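Local coordinates for protein amidohydrolase (Thermotoga maritima, PDB 3OOQ) that probably acts as a hydrolase on C-N bonds such as those of cyclic amides, and may be an allantoinase, at residues 24-27 with 32-35; 64-69 with 310-315; 166-171 with 176-181; 320-325 with 330-335. One frame throughout, in Å; residues are numbered along the deposited sequence.

Contact 1: 24-27 with 32-35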
loop_
_atom_site.group_PDB
_atom_site.type_symbol
_atom_site.label_atom_id
_atom_site.label_comp_id
_atom_site.label_asym_id
_atom_site.label_seq_id
_atom_site.Cartn_x
_atom_site.Cartn_y
_atom_site.Cartn_z
ATOM N N GLY F 24 33.701 -1.455 59.968
ATOM C CA GLY F 24 32.703 -1.700 60.998
ATOM C C GLY F 24 31.610 -2.663 60.614
ATOM O O GLY F 24 31.749 -3.441 59.669
ATOM N N ASP F 25 30.505 -2.583 61.343
ATOM C CA ASP F 25 29.485 -3.621 61.337
ATOM C C ASP F 25 28.112 -3.065 60.989
ATOM O O ASP F 25 27.829 -1.862 61.168
ATOM C CB ASP F 25 29.392 -4.303 62.711
ATOM C CG ASP F 25 30.747 -4.722 63.271
ATOM O OD1 ASP F 25 31.631 -5.151 62.502
ATOM O OD2 ASP F 25 30.927 -4.629 64.507
ATOM N N VAL F 26 27.253 -3.960 60.509
ATOM C CA VAL F 26 25.881 -3.612 60.207
ATOM C C VAL F 26 25.014 -4.761 60.710
ATOM O O VAL F 26 25.236 -5.915 60.357
ATOM C CB VAL F 26 25.681 -3.369 58.673
ATOM C CG1 VAL F 26 24.213 -3.176 58.324
ATOM C CG2 VAL F 26 26.522 -2.185 58.191
ATOM N N LEU F 27 24.029 -4.428 61.531
ATOM C CA LEU F 27 23.087 -5.409 62.075
ATOM C C LEU F 27 21.744 -5.237 61.395
ATOM O O LEU F 27 21.215 -4.115 61.304
ATOM C CB LEU F 27 22.918 -5.238 63.593
ATOM C CG LEU F 27 21.863 -6.086 64.322
ATOM C CD1 LEU F 27 22.214 -7.564 64.305
ATOM C CD2 LEU F 27 21.675 -5.617 65.774
ATOM N N LYS F 32 15.334 -4.955 57.911
ATOM C CA LYS F 32 15.770 -3.563 57.996
ATOM C C LYS F 32 17.129 -3.420 58.643
ATOM O O LYS F 32 17.557 -4.288 59.387
ATOM C CB LYS F 32 14.728 -2.722 58.738
ATOM C CG LYS F 32 13.509 -2.457 57.873
ATOM C CD LYS F 32 12.321 -1.911 58.629
ATOM C CE LYS F 32 11.048 -2.214 57.815
ATOM N NZ LYS F 32 10.144 -1.032 57.699
ATOM N N VAL F 33 17.822 -2.335 58.334
ATOM C CA VAL F 33 19.062 -2.029 59.017
ATOM C C VAL F 33 18.668 -1.595 60.428
ATOM O O VAL F 33 17.938 -0.622 60.597
ATOM C CB VAL F 33 19.861 -0.900 58.301
ATOM C CG1 VAL F 33 21.119 -0.547 59.079
ATOM C CG2 VAL F 33 20.217 -1.313 56.883
ATOM N N GLU F 34 19.103 -2.356 61.427
ATOM C CA GLU F 34 18.839 -2.018 62.828
ATOM C C GLU F 34 19.928 -1.103 63.408
ATOM O O GLU F 34 19.612 -0.091 64.043
ATOM C CB GLU F 34 18.676 -3.288 63.691
ATOM C CG GLU F 34 18.022 -2.997 65.066
ATOM C CD GLU F 34 18.146 -4.137 66.089
ATOM O OE1 GLU F 34 17.898 -5.318 65.740
ATOM O OE2 GLU F 34 18.461 -3.845 67.265
ATOM N N LYS F 35 21.198 -1.461 63.204
ATOM C CA LYS F 35 22.323 -0.719 63.774
ATOM C C LYS F 35 23.463 -0.629 62.779
ATOM O O LYS F 35 23.709 -1.569 62.034
ATOM C CB LYS F 35 22.848 -1.387 65.059
ATOM C CG LYS F 35 22.020 -1.164 66.309
ATOM C CD LYS F 35 22.674 -1.845 67.531
ATOM C CE LYS F 35 21.648 -2.190 68.610
ATOM N NZ LYS F 35 22.312 -2.614 69.872
#
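L27 lays its CD2 methyl against the carboxylate end of E34, with CD2 3.8 Å from E34 OE1, the two side chains running side by side in the same direction. E34 reaches this place because its chain is extended, CG lying anti to the backbone N (chi1 -164°). The polar partners of OE1 lie elsewhere: a salt bridge with K6 and a hydrogen bond with S29. The aliphatic start of K35 flanks L27 as well, CB of K35 standing 4.1 Å from CB of L27, while the rest of the lysine leads away toward an exposed end. Between the backbones, L27 N donates an almost straight bond to K35 O at 2.9 Å. The carbonyl O of L27 answers with two acceptances, E34 N at 2.8 Å and K35 N at 3.3 Å, the first more bent than the second. Two residues of one strand thus face a single residue of the other, which makes this a classic beta bulge in the antiparallel hairpin of strands 24-29 and 32-37. The hairpin lies at one side of a small four-stranded sheet, where strand 24-29 also pairs with strand 7-10. V26 and V33 meet away from the L27 side chain, their CG1 methyls 4.1 Å apart, and the CA of V26 approaches K35 O at 3.5 Å in a CA-H...O contact. Nearer the start of strand 24-29, D25 turns its carboxylate to K10 and to the backbone N atoms of N11 and I40.

Contact 2: 64-69 with 310-315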
loop_
_atom_site.group_PDB
_atom_site.type_symbol
_atom_site.label_atom_id
_atom_site.label_comp_id
_atom_site.label_asym_id
_atom_site.label_seq_id
_atom_site.Cartn_x
_atom_site.Cartn_y
_atom_site.Cartn_z
ATOM N N SER F 64 14.067 3.164 34.221
ATOM C CA SER F 64 14.505 1.915 33.605
ATOM C C SER F 64 13.418 1.226 32.797
ATOM O O SER F 64 12.225 1.348 33.098
ATOM C CB SER F 64 14.980 0.944 34.696
ATOM O OG SER F 64 15.787 -0.068 34.136
ATOM N N HIS F 65 13.844 0.443 31.815
ATOM C CA HIS F 65 12.916 -0.429 31.112
ATOM C C HIS F 65 13.236 -1.914 31.303
ATOM O O HIS F 65 12.699 -2.753 30.606
ATOM C CB HIS F 65 12.814 -0.032 29.637
ATOM C CG HIS F 65 12.704 1.448 29.428
ATOM N ND1 HIS F 65 11.590 2.171 29.803
ATOM C CD2 HIS F 65 13.584 2.348 28.925
ATOM C CE1 HIS F 65 11.774 3.447 29.513
ATOM N NE2 HIS F 65 12.977 3.585 28.979
ATOM N N ILE F 66 14.074 -2.239 32.291
ATOM C CA ILE F 66 14.354 -3.642 32.616
ATOM C C ILE F 66 13.045 -4.385 32.868
ATOM O O ILE F 66 12.092 -3.823 33.413
ATOM C CB ILE F 66 15.347 -3.796 33.801
ATOM C CG1 ILE F 66 15.886 -5.237 33.863
ATOM C CG2 ILE F 66 14.692 -3.361 35.152
ATOM C CD1 ILE F 66 17.254 -5.378 34.523
ATOM N N GLY F 67 12.982 -5.637 32.441
ATOM C CA GLY F 67 11.765 -6.420 32.578
ATOM C C GLY F 67 10.712 -6.106 31.525
ATOM O O GLY F 67 9.885 -6.967 31.211
ATOM N N LEU F 68 10.728 -4.885 30.988
ATOM C CA LEU F 68 9.797 -4.491 29.908
ATOM C C LEU F 68 10.294 -4.877 28.516
ATOM O O LEU F 68 9.504 -5.245 27.640
ATOM C CB LEU F 68 9.528 -2.974 29.915
ATOM C CG LEU F 68 8.677 -2.342 31.008
ATOM C CD1 LEU F 68 8.411 -0.887 30.656
ATOM C CD2 LEU F 68 7.354 -3.060 31.112
ATOM N N PHE F 69 11.597 -4.734 28.319
ATOM C CA PHE F 69 12.253 -5.030 27.064
ATOM C C PHE F 69 13.152 -6.228 27.370
ATOM O O PHE F 69 14.326 -6.062 27.683
ATOM C CB PHE F 69 13.052 -3.783 26.658
ATOM C CG PHE F 69 13.621 -3.815 25.271
ATOM C CD1 PHE F 69 14.081 -4.998 24.702
ATOM C CD2 PHE F 69 13.741 -2.628 24.541
ATOM C CE1 PHE F 69 14.627 -5.021 23.414
ATOM C CE2 PHE F 69 14.295 -2.634 23.257
ATOM C CZ PHE F 69 14.737 -3.836 22.695
ATOM N N ILE F 310 21.940 1.238 28.045
ATOM C CA ILE F 310 23.114 0.699 28.736
ATOM C C ILE F 310 22.615 -0.385 29.674
ATOM O O ILE F 310 21.665 -0.163 30.426
ATOM C CB ILE F 310 23.872 1.780 29.562
ATOM C CG1 ILE F 310 24.297 2.952 28.656
ATOM C CG2 ILE F 310 25.081 1.180 30.309
ATOM C CD1 ILE F 310 24.565 4.235 29.438
ATOM N N PRO F 311 23.224 -1.581 29.623
ATOM C CA PRO F 311 22.691 -2.611 30.507
ATOM C C PRO F 311 22.840 -2.181 31.970
ATOM O O PRO F 311 23.855 -1.612 32.351
ATOM C CB PRO F 311 23.554 -3.838 30.200
ATOM C CG PRO F 311 24.077 -3.606 28.819
ATOM C CD PRO F 311 24.237 -2.103 28.687
ATOM N N LEU F 312 21.818 -2.467 32.765
ATOM C CA LEU F 312 21.780 -2.104 34.150
ATOM C C LEU F 312 22.954 -2.709 34.909
ATOM O O LEU F 312 23.519 -2.063 35.805
ATOM C CB LEU F 312 20.442 -2.546 34.745
ATOM C CG LEU F 312 19.983 -1.911 36.050
ATOM C CD1 LEU F 312 20.033 -0.385 35.998
ATOM C CD2 LEU F 312 18.584 -2.393 36.349
ATOM N N GLU F 313 23.350 -3.922 34.512
ATOM C CA GLU F 313 24.500 -4.599 35.110
ATOM C C GLU F 313 25.730 -3.713 35.110
ATOM O O GLU F 313 26.647 -3.927 35.924
ATOM C CB GLU F 313 24.815 -5.927 34.402
ATOM C CG GLU F 313 25.158 -5.818 32.915
ATOM C CD GLU F 313 25.248 -7.181 32.231
ATOM O OE1 GLU F 313 25.819 -8.118 32.864
ATOM O OE2 GLU F 313 24.752 -7.306 31.068
ATOM N N PHE F 314 25.749 -2.723 34.215
ATOM C CA PHE F 314 26.921 -1.866 34.051
ATOM C C PHE F 314 26.776 -0.453 34.642
ATOM O O PHE F 314 27.552 0.448 34.314
ATOM C CB PHE F 314 27.340 -1.804 32.578
ATOM C CG PHE F 314 27.738 -3.151 31.992
ATOM C CD1 PHE F 314 28.625 -3.990 32.666
ATOM C CD2 PHE F 314 27.234 -3.562 30.754
ATOM C CE1 PHE F 314 28.999 -5.236 32.121
ATOM C CE2 PHE F 314 27.593 -4.808 30.194
ATOM C CZ PHE F 314 28.475 -5.644 30.876
ATOM N N ALA F 315 25.792 -0.273 35.528
ATOM C CA ALA F 315 25.592 1.006 36.203
ATOM C C ALA F 315 26.891 1.558 36.824
ATOM O O ALA F 315 27.174 2.767 36.709
ATOM C CB ALA F 315 24.499 0.888 37.255
#
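Strand 54-64 ends in a His-X-His sequence, H63-S64-H65, the signature found at the end of the first barrel strand in amidohydrolases, where relatives use the two histidines as metal ligands. Contact 2 joins the residues at and just after this motif to the 3-10 turn that precedes helix 315-321. I66 and L312 make the contact, their side chains crossing at about a right angle. The CD2 methyl of L312 does the touching: it comes within 3.7 Å of CD1 of I66 and 4.2 Å from CG2 of the same residue, so it rests against both ends of the branched chain. CG of L312 lies opposite the backbone N (chi1 -161°), which carries the branch toward I66. V115 of strand 112-117 packs against both I66 and L312, while A103 and I104 of helix 103-108 reach I66 and A107 reaches L312; the pair therefore sits in an apolar layer between barrel strand and helix. Beyond L312 the turn faces a second subunit, whose Y325 packs on E313 and F314, and CG of E313 lies 3.6 Å above the F314 ring plane, over its centre. The 64-69 loop is tightened by the carbonyl O of H65, which accepts from L68 N at 2.9 Å and F69 N at 3.2 Å. H65 itself is held through ND1 to the carbonyl of V118. S64 OG, 4.3 Å from L312 CD2, takes a weak but nearly straight bond from I66 N at 3.3 Å.

Contact 3: 166-171 with 176-181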
loop_
_atom_site.group_PDB
_atom_site.type_symbol
_atom_site.label_atom_id
_atom_site.label_comp_id
_atom_site.label_asym_id
_atom_site.label_seq_id
_atom_site.Cartn_x
_atom_site.Cartn_y
_atom_site.Cartn_z
ATOM N N LYS F 166 1.482 9.423 10.329
ATOM C CA LYS F 166 0.719 10.500 9.688
ATOM C C LYS F 166 -0.339 11.054 10.622
ATOM O O LYS F 166 -1.439 11.402 10.179
ATOM C CB LYS F 166 0.019 9.988 8.420
ATOM C CG LYS F 166 0.672 10.345 7.135
ATOM C CD LYS F 166 1.864 9.509 6.875
ATOM C CE LYS F 166 2.959 10.407 6.328
ATOM N NZ LYS F 166 3.625 9.809 5.146
ATOM N N GLN F 167 -0.007 11.109 11.910
ATOM C CA GLN F 167 -0.953 11.441 12.968
ATOM C C GLN F 167 -0.366 12.543 13.887
ATOM O O GLN F 167 0.851 12.629 14.030
ATOM C CB GLN F 167 -1.242 10.142 13.728
ATOM C CG GLN F 167 -2.159 10.243 14.916
ATOM C CD GLN F 167 -2.392 8.885 15.585
ATOM O OE1 GLN F 167 -1.795 7.870 15.203
ATOM N NE2 GLN F 167 -3.292 8.862 16.557
ATOM N N THR F 168 -1.217 13.382 14.477
ATOM C CA THR F 168 -0.784 14.393 15.467
ATOM C C THR F 168 -0.195 13.629 16.667
ATOM O O THR F 168 -0.828 12.697 17.155
ATOM C CB THR F 168 -1.987 15.266 15.911
ATOM O OG1 THR F 168 -2.693 15.711 14.746
ATOM C CG2 THR F 168 -1.546 16.483 16.734
ATOM N N PRO F 169 1.019 13.984 17.130
ATOM C CA PRO F 169 1.904 15.065 16.700
ATOM C C PRO F 169 2.991 14.683 15.697
ATOM O O PRO F 169 3.592 13.619 15.783
ATOM C CB PRO F 169 2.578 15.486 18.001
ATOM C CG PRO F 169 2.767 14.128 18.745
ATOM C CD PRO F 169 1.477 13.369 18.405
ATOM N N SER F 170 3.268 15.600 14.783
ATOM C CA SER F 170 4.371 15.463 13.849
ATOM C C SER F 170 5.380 16.588 14.083
ATOM O O SER F 170 6.381 16.666 13.388
ATOM C CB SER F 170 3.849 15.506 12.397
ATOM O OG SER F 170 3.207 16.740 12.100
ATOM N N THR F 171 5.105 17.461 15.058
ATOM C CA THR F 171 5.976 18.605 15.356
ATOM C C THR F 171 6.059 18.776 16.877
ATOM O O THR F 171 5.198 18.289 17.611
ATOM C CB THR F 171 5.413 19.936 14.770
ATOM O OG1 THR F 171 4.152 20.218 15.384
ATOM C CG2 THR F 171 5.229 19.867 13.230
ATOM N N ALA F 176 3.375 19.349 22.462
ATOM C CA ALA F 176 2.910 20.224 23.525
ATOM C C ALA F 176 1.383 20.408 23.479
ATOM O O ALA F 176 0.718 20.392 24.518
ATOM C CB ALA F 176 3.632 21.600 23.427
ATOM N N GLY F 177 0.830 20.616 22.287
ATOM C CA GLY F 177 -0.620 20.704 22.160
ATOM C C GLY F 177 -1.351 19.471 22.684
ATOM O O GLY F 177 -2.378 19.592 23.362
ATOM N N VAL F 178 -0.823 18.290 22.374
ATOM C CA VAL F 178 -1.439 17.023 22.813
ATOM C C VAL F 178 -1.458 16.927 24.352
ATOM O O VAL F 178 -2.462 16.543 24.948
ATOM C CB VAL F 178 -0.710 15.806 22.181
ATOM C CG1 VAL F 178 -1.087 14.496 22.876
ATOM C CG2 VAL F 178 -1.030 15.716 20.687
ATOM N N ILE F 179 -0.342 17.273 24.983
ATOM C CA ILE F 179 -0.253 17.229 26.435
ATOM C C ILE F 179 -1.162 18.303 27.074
ATOM O O ILE F 179 -1.908 18.018 28.015
ATOM C CB ILE F 179 1.217 17.346 26.889
ATOM C CG1 ILE F 179 1.992 16.103 26.390
ATOM C CG2 ILE F 179 1.321 17.485 28.439
ATOM C CD1 ILE F 179 3.503 16.250 26.377
ATOM N N ARG F 180 -1.128 19.516 26.535
ATOM C CA ARG F 180 -2.025 20.569 27.024
ATOM C C ARG F 180 -3.490 20.178 26.922
ATOM O O ARG F 180 -4.301 20.450 27.826
ATOM C CB ARG F 180 -1.856 21.839 26.209
ATOM C CG ARG F 180 -0.941 22.823 26.792
ATOM C CD ARG F 180 -1.303 24.275 26.367
ATOM N NE ARG F 180 -0.235 25.059 26.932
ATOM C CZ ARG F 180 0.980 25.118 26.405
ATOM N NH1 ARG F 180 1.931 25.822 27.011
ATOM N NH2 ARG F 180 1.235 24.505 25.247
ATOM N N ASP F 181 -3.837 19.582 25.787
ATOM C CA ASP F 181 -5.198 19.172 25.547
ATOM C C ASP F 181 -5.582 18.137 26.612
ATOM O O ASP F 181 -6.663 18.221 27.187
ATOM C CB ASP F 181 -5.330 18.614 24.123
ATOM C CG ASP F 181 -6.709 18.136 23.815
ATOM O OD1 ASP F 181 -7.577 18.979 23.535
ATOM O OD2 ASP F 181 -6.939 16.910 23.856
#
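T168 turns its methyl toward V178 through a first torsion that sets CG2 opposite the backbone N and OG1 opposite the carbonyl carbon (chi1 -48°), while V178 (chi1 166°) brings its CG2 methyl forward to the position beside its own backbone N. T168 CG2 and V178 CG2 stand 4.1 Å apart, and their side chains slide past each other in opposite directions. The same V178 CG2 is also 4.1 Å from CD of P169, whose ring crosses the valine at about a right angle. One methyl of the helix is thus shared by two neighbouring residues of the loop. The peptide bond between T168 and P169 is cis, which brings T168 CA and P169 CA to 3.0 Å; it bends the loop sharply and leaves P169 CD and T168 CG2 4.7 Å apart, both facing the helix. The segment 166-171 is the connection between helices 156-164 and 172-198 in the amidohydrolase domain. At its start, K166 ends the first helix with positive phi in a Schellman motif; at its end, T171 is the N-cap of the long second helix, with OG1 bonded to G174 N. The contact between the loop and V178 is apolar packing, but several polar groups beside it bond to a third subunit. There, OG1 of T168 is hydrogen-bonded to T84 OG1 of the third subunit, and E82 of that subunit is hydrogen-bonded to S170 and T171. R180, two residues beyond V178, bridges E242 of its own chain and D95 of the third subunit.

Contact 4: 320-325 with 330-335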
loop_
_atom_site.group_PDB
_atom_site.type_symbol
_atom_site.label_atom_id
_atom_site.label_comp_id
_atom_site.label_asym_id
_atom_site.label_seq_id
_atom_site.Cartn_x
_atom_site.Cartn_y
_atom_site.Cartn_z
ATOM N N ALA F 320 31.579 5.149 37.258
ATOM C CA ALA F 320 33.049 5.213 37.339
ATOM C C ALA F 320 33.674 6.029 36.215
ATOM O O ALA F 320 34.533 6.866 36.456
ATOM C CB ALA F 320 33.639 3.830 37.380
ATOM N N THR F 321 33.215 5.802 34.987
ATOM C CA THR F 321 33.733 6.497 33.802
ATOM C C THR F 321 33.569 8.013 33.917
ATOM O O THR F 321 34.373 8.784 33.371
ATOM C CB THR F 321 33.046 5.978 32.521
ATOM O OG1 THR F 321 33.388 4.600 32.341
ATOM C CG2 THR F 321 33.467 6.769 31.273
ATOM N N ALA F 322 32.552 8.448 34.652
ATOM C CA ALA F 322 32.341 9.884 34.802
ATOM C C ALA F 322 33.498 10.562 35.535
ATOM O O ALA F 322 33.696 11.768 35.385
ATOM C CB ALA F 322 31.005 10.189 35.444
HETATM N N MSE F 323 34.288 9.786 36.282
HETATM C CA MSE F 323 35.522 10.308 36.910
HETATM C C MSE F 323 36.543 10.808 35.890
HETATM O O MSE F 323 37.439 11.565 36.239
HETATM C CB MSE F 323 36.168 9.289 37.854
HETATM C CG MSE F 323 35.296 8.930 39.038
HETATM SE SE MSE F 323 36.142 7.827 40.421
HETATM C CE MSE F 323 36.549 6.205 39.392
ATOM N N ARG F 324 36.391 10.411 34.630
ATOM C CA ARG F 324 37.192 11.004 33.549
ATOM C C ARG F 324 36.682 12.361 33.095
ATOM O O ARG F 324 37.304 12.979 32.227
ATOM C CB ARG F 324 37.240 10.102 32.306
ATOM C CG ARG F 324 37.669 8.714 32.590
ATOM C CD ARG F 324 38.097 7.976 31.346
ATOM N NE ARG F 324 38.993 6.906 31.763
ATOM C CZ ARG F 324 39.392 5.893 31.004
ATOM N NH1 ARG F 324 38.968 5.764 29.743
ATOM N NH2 ARG F 324 40.218 5.006 31.533
ATOM N N TYR F 325 35.539 12.800 33.635
ATOM C CA TYR F 325 34.898 14.047 33.193
ATOM C C TYR F 325 34.566 14.986 34.363
ATOM O O TYR F 325 33.540 15.689 34.354
ATOM C CB TYR F 325 33.657 13.733 32.341
ATOM C CG TYR F 325 33.985 12.819 31.181
ATOM C CD1 TYR F 325 33.921 11.433 31.326
ATOM C CD2 TYR F 325 34.407 13.337 29.957
ATOM C CE1 TYR F 325 34.234 10.577 30.273
ATOM C CE2 TYR F 325 34.732 12.487 28.885
ATOM C CZ TYR F 325 34.636 11.107 29.060
ATOM O OH TYR F 325 34.954 10.247 28.028
ATOM N N GLU F 330 32.396 10.338 45.697
ATOM C CA GLU F 330 31.375 10.535 46.735
ATOM C C GLU F 330 30.033 10.917 46.097
ATOM O O GLU F 330 28.982 10.368 46.448
ATOM C CB GLU F 330 31.842 11.636 47.716
ATOM C CG GLU F 330 31.006 11.830 48.980
ATOM C CD GLU F 330 31.512 12.990 49.866
ATOM O OE1 GLU F 330 30.665 13.718 50.435
ATOM O OE2 GLU F 330 32.748 13.174 49.985
ATOM N N ASP F 331 30.088 11.854 45.158
ATOM C CA ASP F 331 28.906 12.330 44.420
ATOM C C ASP F 331 28.301 11.247 43.510
ATOM O O ASP F 331 27.066 11.045 43.459
ATOM C CB ASP F 331 29.288 13.547 43.563
ATOM C CG ASP F 331 29.547 14.800 44.391
ATOM O OD1 ASP F 331 28.916 14.967 45.454
ATOM O OD2 ASP F 331 30.377 15.633 43.962
ATOM N N LEU F 332 29.181 10.569 42.779
ATOM C CA LEU F 332 28.767 9.514 41.868
ATOM C C LEU F 332 28.096 8.364 42.609
ATOM O O LEU F 332 27.183 7.724 42.077
ATOM C CB LEU F 332 29.960 9.011 41.069
ATOM C CG LEU F 332 30.531 10.021 40.083
ATOM C CD1 LEU F 332 31.937 9.604 39.661
ATOM C CD2 LEU F 332 29.604 10.154 38.842
ATOM N N LEU F 333 28.537 8.101 43.838
ATOM C CA LEU F 333 27.853 7.104 44.657
ATOM C C LEU F 333 26.454 7.566 45.058
ATOM O O LEU F 333 25.494 6.792 44.952
ATOM C CB LEU F 333 28.696 6.724 45.885
ATOM C CG LEU F 333 29.936 5.917 45.539
ATOM C CD1 LEU F 333 30.904 5.826 46.771
ATOM C CD2 LEU F 333 29.492 4.542 45.081
ATOM N N LYS F 334 26.341 8.828 45.477
ATOM C CA LYS F 334 25.046 9.413 45.880
ATOM C C LYS F 334 24.025 9.416 44.727
ATOM O O LYS F 334 22.842 9.135 44.935
ATOM C CB LYS F 334 25.205 10.854 46.394
ATOM C CG LYS F 334 26.001 11.015 47.667
ATOM C CD LYS F 334 25.986 12.463 48.163
ATOM C CE LYS F 334 26.837 12.600 49.449
ATOM N NZ LYS F 334 26.566 13.865 50.203
ATOM N N ILE F 335 24.476 9.737 43.518
ATOM C CA ILE F 335 23.545 9.779 42.374
ATOM C C ILE F 335 23.102 8.382 41.917
ATOM O O ILE F 335 22.229 8.241 41.037
ATOM C CB ILE F 335 24.080 10.622 41.196
ATOM C CG1 ILE F 335 25.262 9.946 40.503
ATOM C CG2 ILE F 335 24.424 12.018 41.661
ATOM C CD1 ILE F 335 25.749 10.704 39.237
#
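Apolar packing carries the whole of this contact, and L332 is its centre, spreading its two methyls over neighbouring residues of the facing segment. L332 CD1 presses against CG of the selenomethionine M323 at 3.5 Å, closer than usual for two carbons, and L332 CD2 lies 3.7 Å from CB of A322. The fork is aimed by a leucine CG set opposite the carbonyl carbon (chi1 -68°). M323 meets L332 obliquely with the near part of its chain; beyond the selenium, the bend at chi3 (-62°) turns CE in a new direction. The contact joins the turn that follows helix 315-321 to the next short helix, 329-334, with L332 packed into the bend of the chain between them. I291 of helix 290-297 closes around the same spot, touching A322, L332 and I335, and I335 continues onto strand 301-303 in the amidohydrolase barrel. Backbone hydrogen bonds give the two sides different character. In 320-325, M323 N bonds to A320 O at 2.9 Å and Y325 N to A322 O at 2.7 Å, each spanning three residues as in a 3-10 turn. In 330-335, I335 N reaches D331 O at 2.9 Å across four. Polar side-chain bonds point elsewhere: R324 binds P368 O, D370 O and T316 OG1 of a second subunit, whose F314 packs on Y325.

Contact 1 comes first along the chain and lies in the small four-stranded sheet near the N-terminus; contacts 2, 3 and 4 belong to the amidohydrolase barrel region and its surrounding helices. Contact 2 links ends far apart in sequence, and contact 3 is nested inside the loop it closes, with centres about 29 Å apart. Contact 4 follows on from contact 2, their centres about 19 Å apart and nearest atoms about 5 Å apart, joined through helix 315-321. Contacts 1 and 3 lie on opposite sides of the chain's centre, their centres about 52 Å apart. Contacts 2 and 4 both border a second subunit and contact 3 a third, so intrachain packing and assembly interfaces adjoin at both places.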